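Local structure of putative monooxygenase (3MCS) at residues G36-V41 / T72-S77. The protein probably acts as a monooxygenase of the antibiotic biosynthesis monooxygenase family. Sequence-based numbering, arbitrary orientation.
Sequences GVEQGV and TKNQAS
Glu38 reaches across to Asn74, and the flat ends of the two side chains face each other nearly parallel. They come from opposite directions. The carboxylate and amide planes are only 12° apart, with the amide displaced toward the OE2 edge of the carboxylate. No hydrogen bond joins the two segments. Asn74 ND2 sits over the aliphatic part of the glutamate, 3.5 Å from Glu38 CG. On the other side of the amide carbon, Asn74 CB lies 3.4 Å from Glu38 OE2. The same oxygen rests 3.6 Å from Ala76 CB, so this branch of the carboxylate meets two beta carbons. The other branch is turned to a polar partner: Glu38 OE1 is hydrogen-bonded to His71, in helix 65-73. That bond helps fix the rotation of the carboxylate.

The torsions of Glu38 suit this reach. CG is anti to the carbonyl carbon (chi1 -56°), and the chain is extended beyond it. Glu38 is the first residue to leave helical geometry after helix 20-37, and its CB points toward 72-77.

Asn74 is the N-cap residue of helix 75-87, but its side chain does not cap. Instead, OD1 takes the backbone N-H of the next residue, with Gln75 N to Asn74 OD1 at 2.9 Å. The donor stands well to the side of the C=O bond and is tilted 24° from the carbonyl plane. This bent local bond probably helps set the rotation of the amide.

Ala76 also packs on Thr34 of helix 20-37. The contact thus joins the C-terminal end of that helix to the junction of helices 65-73 and 75-87. Helices 20-37 and 75-87 lie beside each other against the antiparallel sheet, and 65-73 leads into 75-87, an arrangement consistent with the ferredoxin-like alpha/beta fold of the dimeric alpha-beta barrel superfamily.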
ATOM      1  N   GLY A  36       1.263  18.358  -0.852  1.00 44.58           N
ATOM      2  CA  GLY A  36       1.498  19.731  -0.433  1.00 44.07           C
ATOM      3  C   GLY A  36       0.328  20.684  -0.666  1.00 44.11           C
ATOM      4  O   GLY A  36       0.139  21.641   0.083  1.00 43.61           O
ATOM      5  N   VAL A  37      -0.484  20.391  -1.680  1.00 44.58           N
ATOM      6  CA  VAL A  37      -1.535  21.297  -2.141  1.00 42.46           C
ATOM      7  C   VAL A  37      -2.978  20.802  -2.086  1.00 41.59           C
ATOM      8  O   VAL A  37      -3.876  21.592  -1.861  1.00 40.24           O
ATOM      9  CB  VAL A  37      -1.215  21.666  -3.626  1.00 42.52           C
ATOM     10  CG1 VAL A  37      -2.440  22.199  -4.386  1.00 43.30           C
ATOM     11  CG2 VAL A  37      -0.014  22.642  -3.697  1.00 40.45           C
ATOM     12  N   GLU A  38      -3.214  19.508  -2.264  1.00 42.92           N
ATOM     13  CA  GLU A  38      -4.595  19.014  -2.404  1.00 44.00           C
ATOM     14  C   GLU A  38      -5.322  18.605  -1.114  1.00 42.91           C
ATOM     15  O   GLU A  38      -4.711  18.193  -0.132  1.00 43.09           O
ATOM     16  CB  GLU A  38      -4.627  17.866  -3.438  1.00 45.36           C
ATOM     17  CG  GLU A  38      -4.051  18.307  -4.785  1.00 45.10           C
ATOM     18  CD  GLU A  38      -4.018  17.225  -5.833  1.00 46.39           C
ATOM     19  OE1 GLU A  38      -4.597  16.141  -5.603  1.00 42.14           O
ATOM     20  OE2 GLU A  38      -3.412  17.477  -6.905  1.00 50.97           O
ATOM     21  N   GLN A  39      -6.651  18.724  -1.167  1.00 43.33           N
ATOM     22  CA  GLN A  39      -7.544  18.381  -0.064  1.00 43.09           C
ATOM     23  C   GLN A  39      -8.083  16.961  -0.139  1.00 43.02           C
ATOM     24  O   GLN A  39      -8.344  16.440  -1.221  1.00 43.26           O
ATOM     25  CB  GLN A  39      -8.735  19.323  -0.079  1.00 42.35           C
ATOM     26  CG  GLN A  39      -8.358  20.754   0.181  1.00 44.22           C
ATOM     27  CD  GLN A  39      -7.874  20.974   1.597  1.00 42.73           C
ATOM     28  OE1 GLN A  39      -8.232  20.224   2.506  1.00 40.46           O
ATOM     29  NE2 GLN A  39      -7.071  22.017   1.794  1.00 38.06           N
ATOM     30  N   GLY A  40      -8.294  16.362   1.029  1.00 43.16           N
ATOM     31  CA  GLY A  40      -8.839  15.021   1.137  1.00 42.61           C
ATOM     32  C   GLY A  40      -7.866  13.895   0.840  1.00 41.46           C
ATOM     33  O   GLY A  40      -8.262  12.728   0.786  1.00 40.72           O
ATOM     34  N   VAL A  41      -6.602  14.228   0.654  1.00 42.11           N
ATOM     35  CA  VAL A  41      -5.601  13.224   0.361  1.00 43.83           C
ATOM     36  C   VAL A  41      -4.989  12.817   1.679  1.00 43.58           C
ATOM     37  O   VAL A  41      -4.394  13.643   2.358  1.00 44.69           O
ATOM     38  CB  VAL A  41      -4.542  13.735  -0.634  1.00 42.58           C
ATOM     39  CG1 VAL A  41      -3.922  15.012  -0.149  1.00 49.83           C
ATOM     40  CG2 VAL A  41      -3.485  12.709  -0.820  1.00 47.26           C
ATOM     41  N   THR A  72      -7.900  13.426  -9.596  1.00 43.00           N
ATOM     42  CA  THR A  72      -7.621  12.996 -10.957  1.00 42.86           C
ATOM     43  C   THR A  72      -7.806  14.139 -11.958  1.00 43.28           C
ATOM     44  O   THR A  72      -7.378  14.026 -13.099  1.00 45.01           O
ATOM     45  CB  THR A  72      -8.433  11.776 -11.397  1.00 41.56           C
ATOM     46  OG1 THR A  72      -9.769  12.182 -11.701  1.00 46.04           O
ATOM     47  CG2 THR A  72      -8.419  10.680 -10.305  1.00 42.17           C
ATOM     48  N   LYS A  73      -8.424  15.234 -11.535  1.00 43.46           N
ATOM     49  CA  LYS A  73      -8.601  16.399 -12.394  1.00 43.14           C
ATOM     50  C   LYS A  73      -7.606  17.532 -12.073  1.00 42.91           C
ATOM     51  O   LYS A  73      -7.464  18.457 -12.876  1.00 42.14           O
ATOM     52  CB  LYS A  73     -10.001  16.975 -12.244  1.00 42.77           C
ATOM     53  CG  LYS A  73     -11.162  16.133 -12.689  1.00 42.56           C
ATOM     54  CD  LYS A  73     -12.441  16.870 -12.319  1.00 45.02           C
ATOM     55  CE  LYS A  73     -13.703  16.072 -12.507  1.00 45.26           C
ATOM     56  NZ  LYS A  73     -14.878  16.935 -12.093  1.00 48.21           N
ATOM     57  N   ASN A  74      -6.931  17.467 -10.918  1.00 43.19           N
ATOM     58  CA  ASN A  74      -6.018  18.548 -10.497  1.00 43.48           C
ATOM     59  C   ASN A  74      -4.676  18.453 -11.223  1.00 43.21           C
ATOM     60  O   ASN A  74      -4.402  17.458 -11.891  1.00 44.49           O
ATOM     61  CB  ASN A  74      -5.847  18.536  -8.969  1.00 43.53           C
ATOM     62  CG  ASN A  74      -5.653  19.928  -8.359  1.00 43.03           C
ATOM     63  OD1 ASN A  74      -5.245  20.889  -9.005  1.00 43.89           O
ATOM     64  ND2 ASN A  74      -5.970  20.025  -7.090  1.00 43.82           N
ATOM     65  N   GLN A  75      -3.828  19.468 -11.056  1.00 42.98           N
ATOM     66  CA  GLN A  75      -2.573  19.583 -11.816  1.00 43.02           C
ATOM     67  C   GLN A  75      -1.555  18.480 -11.573  1.00 43.72           C
ATOM     68  O   GLN A  75      -0.966  17.988 -12.526  1.00 45.69           O
ATOM     69  CB  GLN A  75      -1.904  20.954 -11.579  1.00 43.83           C
ATOM     70  CG  GLN A  75      -0.881  21.349 -12.665  1.00 45.95           C
ATOM     71  CD  GLN A  75      -1.544  21.578 -14.010  1.00 49.99           C
ATOM     72  OE1 GLN A  75      -2.364  22.487 -14.161  1.00 50.21           O
ATOM     73  NE2 GLN A  75      -1.196  20.751 -14.999  1.00 49.64           N
ATOM     74  N   ALA A  76      -1.351  18.067 -10.326  1.00 43.66           N
ATOM     75  CA  ALA A  76      -0.353  17.030 -10.054  1.00 43.46           C
ATOM     76  C   ALA A  76      -0.548  15.814 -10.933  1.00 43.81           C
ATOM     77  O   ALA A  76       0.376  15.396 -11.642  1.00 45.02           O
ATOM     78  CB  ALA A  76      -0.373  16.614  -8.593  1.00 44.44           C
ATOM     79  N   SER A  77      -1.767  15.275 -10.891  1.00 43.70           N
ATOM     80  CA  SER A  77      -2.137  14.068 -11.634  1.00 43.54           C
ATOM     81  C   SER A  77      -2.100  14.281 -13.139  1.00 43.49           C
ATOM     82  O   SER A  77      -1.601  13.429 -13.872  1.00 42.58           O
ATOM     83  CB  SER A  77      -3.527  13.607 -11.203  1.00 44.79           C
ATOM     84  OG  SER A  77      -3.896  12.375 -11.780  1.00 47.76           O
TER